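Local coordinates for possible protein of nuclear scaffold (Encephalitozoon cuniculi, PDB 3KAE) that serves as the Cdc27 subunit of the anaphase-promoting complex (APC/C), its N-terminal tetratricopeptide-repeat domain pairing with a second copy to form a homodimer, at the interface of chains A and B. Numbering follows the deposited sequence. Chains: chain A/B, Possible protein of nuclear scaffold.

Contacts 1 and 2 belong to one two-fold symmetric homodimer interface, and the centres of their C-alpha atoms lie about 26 Å apart. In each, the end of helix 5-14 and the residues just after it meet the partner chain beside helix 113-126. Tyr15 and Phe115 are common to both, with the chains exchanged: A:Tyr15 meets B:Phe115 in contact 1, and B:Tyr15 meets A:Phe115 in contact 2. Contact 1 adds the starts of helices 18-28 and 147-155, contact 2 the 107-112 loop. Every Cdc27 N-terminal domain thus both offers the end of its first helix and receives that of its partner.

Contact 1: the interface of chains A and B. Residues chain A 8, 12, 15, 17, 20; chain B 115, 145-147.
Helix 5-14 of chain A, the turn after it and the start of helix 18-28 meet helix 113-126 of chain B, together with the start of helix 147-155 and the loop leading into it. A:Tyr15 and B:Phe115 lie face to face, their planes 5° apart and their centroids 3.9 Å apart, although the two side chains extend at roughly a right angle to each other. The stack is offset: B:Phe115 CD2 sits over the centre of the tyrosine ring, while A:Tyr15 CG lies towards the rim of the phenylalanine. On the opposite face of B:Phe115 rests B:Leu146 CD1, from its own chain, which places the ring between tyrosine and leucine. B:Phe115 CE1 lies near CA of A:Ser12 and 4.0 Å from CB of A:Asp17.

Beyond the stack the contact turns polar. A:Lys8 is poorly ordered; as modelled, its chain bends at chi3 and NZ of A:Lys8 donates to O of B:Phe145, a bond whose geometry is less certain. The hydroxyl of A:Thr20 donates to A:Asp17 OD2 from above the carboxylate plane, which probably fixes the hydroxyl's rotation; the aspartate also touches B:Leu146 CD2 itself. The same OG1 of A:Thr20 accepts a nearly straight bond, 2.8 Å and 167° at the hydrogen, from the backbone N of B:Phe147, the first residue of helix 147-155.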
ATOM      1  N   LYS A   8      -8.992  15.245  -0.490  1.00 60.03           N
ATOM      2  CA  LYS A   8      -8.536  14.822  -1.803  1.00 62.38           C
ATOM      3  C   LYS A   8      -7.390  13.818  -1.707  1.00 42.45           C
ATOM      4  O   LYS A   8      -7.279  12.897  -2.513  1.00 40.83           O
ATOM      5  CB  LYS A   8      -8.101  16.033  -2.649  1.00 67.77           C
ATOM      6  CG  LYS A   8      -9.254  16.884  -3.165  1.00 97.24           C
ATOM      7  CD  LYS A   8      -8.880  17.615  -4.457  1.00109.23           C
ATOM      8  CE  LYS A   8      -8.525  16.626  -5.574  1.00106.55           C
ATOM      9  NZ  LYS A   8      -8.031  17.299  -6.807  1.00 92.74           N
ATOM     10  N   SER A  12      -7.298   9.928  -2.827  1.00 43.64           N
ATOM     11  CA  SER A  12      -6.298   9.416  -3.765  1.00 53.34           C
ATOM     12  C   SER A  12      -5.632   8.144  -3.232  1.00 41.61           C
ATOM     13  O   SER A  12      -5.188   7.264  -3.994  1.00 37.75           O
ATOM     14  CB  SER A  12      -5.229  10.485  -4.088  1.00 46.13           C
ATOM     15  OG  SER A  12      -5.833  11.678  -4.537  1.00 66.36           O
ATOM     16  N   TYR A  15      -7.849   5.364  -3.745  1.00 59.02           N
ATOM     17  CA  TYR A  15      -7.832   4.892  -5.136  1.00 32.24           C
ATOM     18  C   TYR A  15      -6.471   4.378  -5.540  1.00 25.51           C
ATOM     19  O   TYR A  15      -6.275   3.946  -6.676  1.00 39.46           O
ATOM     20  CB  TYR A  15      -8.368   5.951  -6.107  1.00 42.42           C
ATOM     21  CG  TYR A  15      -9.878   6.058  -6.098  1.00 42.65           C
ATOM     22  CD1 TYR A  15     -10.532   6.872  -5.185  1.00 44.79           C
ATOM     23  CD2 TYR A  15     -10.648   5.328  -6.998  1.00 41.16           C
ATOM     24  CE1 TYR A  15     -11.920   6.960  -5.167  1.00 48.03           C
ATOM     25  CE2 TYR A  15     -12.040   5.418  -6.997  1.00 37.22           C
ATOM     26  CZ  TYR A  15     -12.658   6.231  -6.077  1.00 49.14           C
ATOM     27  OH  TYR A  15     -14.024   6.320  -6.068  1.00 65.27           O
ATOM     28  N   ASP A  17      -4.039   6.043  -6.138  1.00 49.17           N
ATOM     29  CA  ASP A  17      -3.422   7.057  -6.967  1.00 42.34           C
ATOM     30  C   ASP A  17      -2.427   7.812  -6.091  1.00 42.17           C
ATOM     31  O   ASP A  17      -2.738   8.855  -5.513  1.00 32.68           O
ATOM     32  CB  ASP A  17      -4.488   8.011  -7.502  1.00 62.69           C
ATOM     33  CG  ASP A  17      -3.909   9.102  -8.388  1.00 54.40           C
ATOM     34  OD1 ASP A  17      -2.715   8.996  -8.753  1.00 46.25           O
ATOM     35  OD2 ASP A  17      -4.657  10.054  -8.707  1.00 67.89           O
ATOM     36  N   THR A  20      -0.699  11.433  -7.233  1.00 29.37           N
ATOM     37  CA  THR A  20      -1.537  12.558  -6.853  1.00 34.59           C
ATOM     38  C   THR A  20      -1.407  12.897  -5.376  1.00 50.47           C
ATOM     39  O   THR A  20      -1.322  14.068  -5.001  1.00 65.34           O
ATOM     40  CB  THR A  20      -3.004  12.296  -7.207  1.00 26.25           C
ATOM     41  OG1 THR A  20      -3.110  12.111  -8.615  1.00 30.67           O
ATOM     42  CG2 THR A  20      -3.912  13.448  -6.769  1.00 33.05           C
TER
ATOM     43  N   PHE B 115     -10.990   9.127 -11.449  1.00 51.97           N
ATOM     44  CA  PHE B 115     -10.055   8.022 -11.215  1.00 45.81           C
ATOM     45  C   PHE B 115     -10.069   6.935 -12.295  1.00 40.30           C
ATOM     46  O   PHE B 115      -9.016   6.418 -12.655  1.00 48.06           O
ATOM     47  CB  PHE B 115     -10.303   7.424  -9.829  1.00 48.94           C
ATOM     48  CG  PHE B 115      -9.943   8.350  -8.723  1.00 51.01           C
ATOM     49  CD1 PHE B 115      -8.616   8.505  -8.343  1.00 39.13           C
ATOM     50  CD2 PHE B 115     -10.913   9.109  -8.100  1.00 49.99           C
ATOM     51  CE1 PHE B 115      -8.279   9.369  -7.333  1.00 37.12           C
ATOM     52  CE2 PHE B 115     -10.577   9.998  -7.101  1.00 48.58           C
ATOM     53  CZ  PHE B 115      -9.260  10.118  -6.710  1.00 42.59           C
ATOM     54  N   PHE B 145      -8.778  17.615 -10.493  1.00 44.11           N
ATOM     55  CA  PHE B 145      -7.326  17.522 -10.602  1.00 50.23           C
ATOM     56  C   PHE B 145      -6.840  16.135 -10.174  1.00 49.41           C
ATOM     57  O   PHE B 145      -7.084  15.712  -9.057  1.00 53.24           O
ATOM     58  CB  PHE B 145      -6.637  18.592  -9.736  1.00 62.77           C
ATOM     59  CG  PHE B 145      -5.129  18.456  -9.680  1.00 75.09           C
ATOM     60  CD1 PHE B 145      -4.532  17.467  -8.912  1.00 61.33           C
ATOM     61  CD2 PHE B 145      -4.307  19.322 -10.392  1.00 71.38           C
ATOM     62  CE1 PHE B 145      -3.150  17.327  -8.867  1.00 46.69           C
ATOM     63  CE2 PHE B 145      -2.923  19.191 -10.334  1.00 65.20           C
ATOM     64  CZ  PHE B 145      -2.350  18.179  -9.569  1.00 63.58           C
ATOM     65  N   LEU B 146      -6.151  15.448 -11.076  1.00 49.37           N
ATOM     66  CA  LEU B 146      -5.362  14.286 -10.723  1.00 47.26           C
ATOM     67  C   LEU B 146      -4.020  14.431 -11.421  1.00 56.17           C
ATOM     68  O   LEU B 146      -3.921  15.091 -12.460  1.00 61.43           O
ATOM     69  CB  LEU B 146      -6.045  12.972 -11.139  1.00 41.04           C
ATOM     70  CG  LEU B 146      -7.415  12.659 -10.507  1.00 47.65           C
ATOM     71  CD1 LEU B 146      -7.962  11.393 -11.063  1.00 46.45           C
ATOM     72  CD2 LEU B 146      -7.371  12.588  -8.983  1.00 40.16           C
ATOM     73  N   PHE B 147      -2.998  13.813 -10.842  1.00 45.68           N
ATOM     74  CA  PHE B 147      -1.621  13.981 -11.268  1.00 49.06           C
ATOM     75  C   PHE B 147      -1.321  13.480 -12.665  1.00 54.37           C
ATOM     76  O   PHE B 147      -0.626  14.156 -13.428  1.00 42.89           O
ATOM     77  CB  PHE B 147      -0.671  13.317 -10.276  1.00 47.06           C
ATOM     78  CG  PHE B 147       0.777  13.367 -10.686  1.00 46.12           C
ATOM     79  CD1 PHE B 147       1.356  12.309 -11.388  1.00 44.85           C
ATOM     80  CD2 PHE B 147       1.567  14.463 -10.352  1.00 47.56           C
ATOM     81  CE1 PHE B 147       2.696  12.353 -11.756  1.00 51.93           C
ATOM     82  CE2 PHE B 147       2.909  14.511 -10.705  1.00 47.60           C
ATOM     83  CZ  PHE B 147       3.472  13.460 -11.412  1.00 50.15           C
TER

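Contact 2: the interface of chains A and B. Residues chain A 107-109, 112, 115-116; chain B 14-15.
The end of the first helix of chain B, 5-14, meets a niche in the tetratricopeptide-repeat domain of chain A, formed by the 107-112 loop and the start of helix 113-126. B:Tyr15, immediately after the helix, occupies it. One face of its ring stacks on A:Phe115, with planes 7° apart and centroids separated by 4.1 Å; A:Phe115 CD2 lies over the tyrosine's centre, while B:Tyr15 CG is shifted towards the phenylalanine's rim. With CG beside the backbone N (chi1 -78°), the ring runs from the helix end into the loop. A:Val108 crosses it at about a right angle and brings methyl CG2 to 3.4 Å from B:Tyr15 CE2.

At the end of the ring, the phenol OH of B:Tyr15 donates to A:Asp112 OD2 at 2.5 Å, and the carboxylate oxygen accepts with its anti lone pair, away from the other oxygen. That carboxylate is turned steeply against the ring, its plane 71° from it. The backbone N of A:Asp109 donates to the same OH of B:Tyr15 at 3.0 Å, along a bent path, so the phenol is both donor and acceptor. A:Asp109 O, at 3.1 Å from B:Tyr15 OH, could at most share the phenol hydrogen weakly.

B:Arg14 bends at chi3, laying its guanidinium over B:Tyr15 CE1. NH1 of B:Arg14 donates to the carbonyl oxygen O of A:Phe107 at 2.7 Å, in the carbonyl plane and near the guanidinium plane. NH2 of B:Arg14 forms a longer salt bridge with A:Asp112 OD2, at 3.9 Å; its positive charge would be expected to stabilise the carboxylate that accepts the phenol. By joining an aromatic stack to directed polar bonds, the site anchors the partner's first helix and secures the Cdc27 homodimer.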
ATOM      1  N   PHE A 107      -2.357   7.048  12.091  1.00 62.19           N
ATOM      2  CA  PHE A 107      -1.284   7.162  13.066  1.00 68.66           C
ATOM      3  C   PHE A 107      -1.181   5.979  14.004  1.00 70.66           C
ATOM      4  O   PHE A 107      -2.125   5.211  14.190  1.00 71.30           O
ATOM      5  CB  PHE A 107      -1.403   8.451  13.876  1.00 72.19           C
ATOM      6  CG  PHE A 107      -1.065   9.693  13.093  1.00 86.34           C
ATOM      7  CD1 PHE A 107      -0.527   9.599  11.815  1.00 88.37           C
ATOM      8  CD2 PHE A 107      -1.255  10.952  13.648  1.00 86.75           C
ATOM      9  CE1 PHE A 107      -0.211  10.736  11.090  1.00 83.80           C
ATOM     10  CE2 PHE A 107      -0.936  12.094  12.929  1.00 90.99           C
ATOM     11  CZ  PHE A 107      -0.413  11.982  11.648  1.00 85.54           C
ATOM     12  N   VAL A 108      -0.007   5.870  14.609  1.00 69.82           N
ATOM     13  CA  VAL A 108       0.365   4.741  15.445  1.00 56.53           C
ATOM     14  C   VAL A 108       0.180   5.044  16.929  1.00 57.21           C
ATOM     15  O   VAL A 108       0.689   6.033  17.442  1.00 74.05           O
ATOM     16  CB  VAL A 108       1.837   4.381  15.167  1.00 53.88           C
ATOM     17  CG1 VAL A 108       2.575   4.032  16.441  1.00 58.12           C
ATOM     18  CG2 VAL A 108       1.926   3.304  14.097  1.00 59.10           C
ATOM     19  N   ASP A 109      -0.556   4.180  17.617  1.00 73.02           N
ATOM     20  CA  ASP A 109      -0.757   4.307  19.058  1.00 66.38           C
ATOM     21  C   ASP A 109       0.330   3.512  19.802  1.00 75.06           C
ATOM     22  O   ASP A 109       0.493   2.311  19.577  1.00 84.12           O
ATOM     23  CB  ASP A 109      -2.167   3.808  19.409  1.00 68.17           C
ATOM     24  CG  ASP A 109      -2.506   3.949  20.890  1.00 89.00           C
ATOM     25  OD1 ASP A 109      -1.649   4.404  21.676  1.00 96.87           O
ATOM     26  OD2 ASP A 109      -3.645   3.596  21.269  1.00 91.62           O
ATOM     27  N   ASP A 112      -0.116  -0.060  21.267  1.00 72.43           N
ATOM     28  CA  ASP A 112      -0.208  -1.248  20.420  1.00 62.19           C
ATOM     29  C   ASP A 112       1.162  -1.899  20.262  1.00 54.40           C
ATOM     30  O   ASP A 112       1.673  -2.036  19.154  1.00 74.18           O
ATOM     31  CB  ASP A 112      -0.797  -0.893  19.054  1.00 53.17           C
ATOM     32  CG  ASP A 112      -2.162  -0.236  19.160  1.00 74.50           C
ATOM     33  OD1 ASP A 112      -2.871  -0.508  20.151  1.00 93.65           O
ATOM     34  OD2 ASP A 112      -2.538   0.544  18.258  1.00 79.93           O
ATOM     35  N   PHE A 115       2.651  -4.918  17.793  1.00 45.84           N
ATOM     36  CA  PHE A 115       3.227  -4.579  16.486  1.00 50.66           C
ATOM     37  C   PHE A 115       4.716  -4.260  16.519  1.00 46.76           C
ATOM     38  O   PHE A 115       5.458  -4.686  15.638  1.00 55.04           O
ATOM     39  CB  PHE A 115       2.424  -3.449  15.832  1.00 47.66           C
ATOM     40  CG  PHE A 115       1.039  -3.879  15.432  1.00 57.60           C
ATOM     41  CD1 PHE A 115       0.831  -4.596  14.258  1.00 47.65           C
ATOM     42  CD2 PHE A 115      -0.044  -3.619  16.253  1.00 51.67           C
ATOM     43  CE1 PHE A 115      -0.433  -5.014  13.905  1.00 43.86           C
ATOM     44  CE2 PHE A 115      -1.310  -4.037  15.895  1.00 53.00           C
ATOM     45  CZ  PHE A 115      -1.500  -4.725  14.710  1.00 45.83           C
ATOM     46  N   PHE A 116       5.148  -3.539  17.549  1.00 55.74           N
ATOM     47  CA  PHE A 116       6.563  -3.216  17.748  1.00 61.13           C
ATOM     48  C   PHE A 116       7.425  -4.434  18.110  1.00 58.25           C
ATOM     49  O   PHE A 116       8.539  -4.591  17.601  1.00 50.45           O
ATOM     50  CB  PHE A 116       6.725  -2.155  18.842  1.00 66.84           C
ATOM     51  CG  PHE A 116       5.792  -0.980  18.706  1.00 78.98           C
ATOM     52  CD1 PHE A 116       5.668  -0.301  17.502  1.00 64.52           C
ATOM     53  CD2 PHE A 116       5.059  -0.537  19.798  1.00 83.86           C
ATOM     54  CE1 PHE A 116       4.816   0.782  17.388  1.00 66.65           C
ATOM     55  CE2 PHE A 116       4.204   0.544  19.687  1.00 70.39           C
ATOM     56  CZ  PHE A 116       4.084   1.204  18.479  1.00 67.75           C
TER
ATOM     57  N   ARG B  14      -3.346  -0.501   9.044  1.00 44.98           N
ATOM     58  CA  ARG B  14      -2.754   0.703   9.609  1.00 35.47           C
ATOM     59  C   ARG B  14      -1.320   0.492  10.073  1.00 48.11           C
ATOM     60  O   ARG B  14      -0.522   1.409  10.021  1.00 56.76           O
ATOM     61  CB  ARG B  14      -3.634   1.260  10.729  1.00 39.51           C
ATOM     62  CG  ARG B  14      -2.893   2.077  11.757  1.00 70.30           C
ATOM     63  CD  ARG B  14      -3.844   2.981  12.525  1.00 78.73           C
ATOM     64  NE  ARG B  14      -4.633   2.273  13.524  1.00 83.36           N
ATOM     65  CZ  ARG B  14      -4.435   2.369  14.836  1.00 88.98           C
ATOM     66  NH1 ARG B  14      -3.474   3.147  15.313  1.00 81.46           N
ATOM     67  NH2 ARG B  14      -5.205   1.689  15.680  1.00 85.69           N
ATOM     68  N   TYR B  15      -0.962  -0.722  10.483  1.00 58.71           N
ATOM     69  CA  TYR B  15       0.425  -0.982  10.898  1.00 34.08           C
ATOM     70  C   TYR B  15       1.253  -1.608   9.783  1.00 30.11           C
ATOM     71  O   TYR B  15       2.435  -1.909   9.953  1.00 34.50           O
ATOM     72  CB  TYR B  15       0.478  -1.829  12.183  1.00 43.80           C
ATOM     73  CG  TYR B  15       0.208  -1.019  13.441  1.00 43.50           C
ATOM     74  CD1 TYR B  15      -1.086  -0.810  13.888  1.00 44.50           C
ATOM     75  CD2 TYR B  15       1.256  -0.447  14.167  1.00 44.50           C
ATOM     76  CE1 TYR B  15      -1.341  -0.066  15.032  1.00 46.52           C
ATOM     77  CE2 TYR B  15       1.015   0.310  15.307  1.00 46.83           C
ATOM     78  CZ  TYR B  15      -0.287   0.496  15.731  1.00 52.68           C
ATOM     79  OH  TYR B  15      -0.539   1.240  16.858  1.00 60.82           O
TER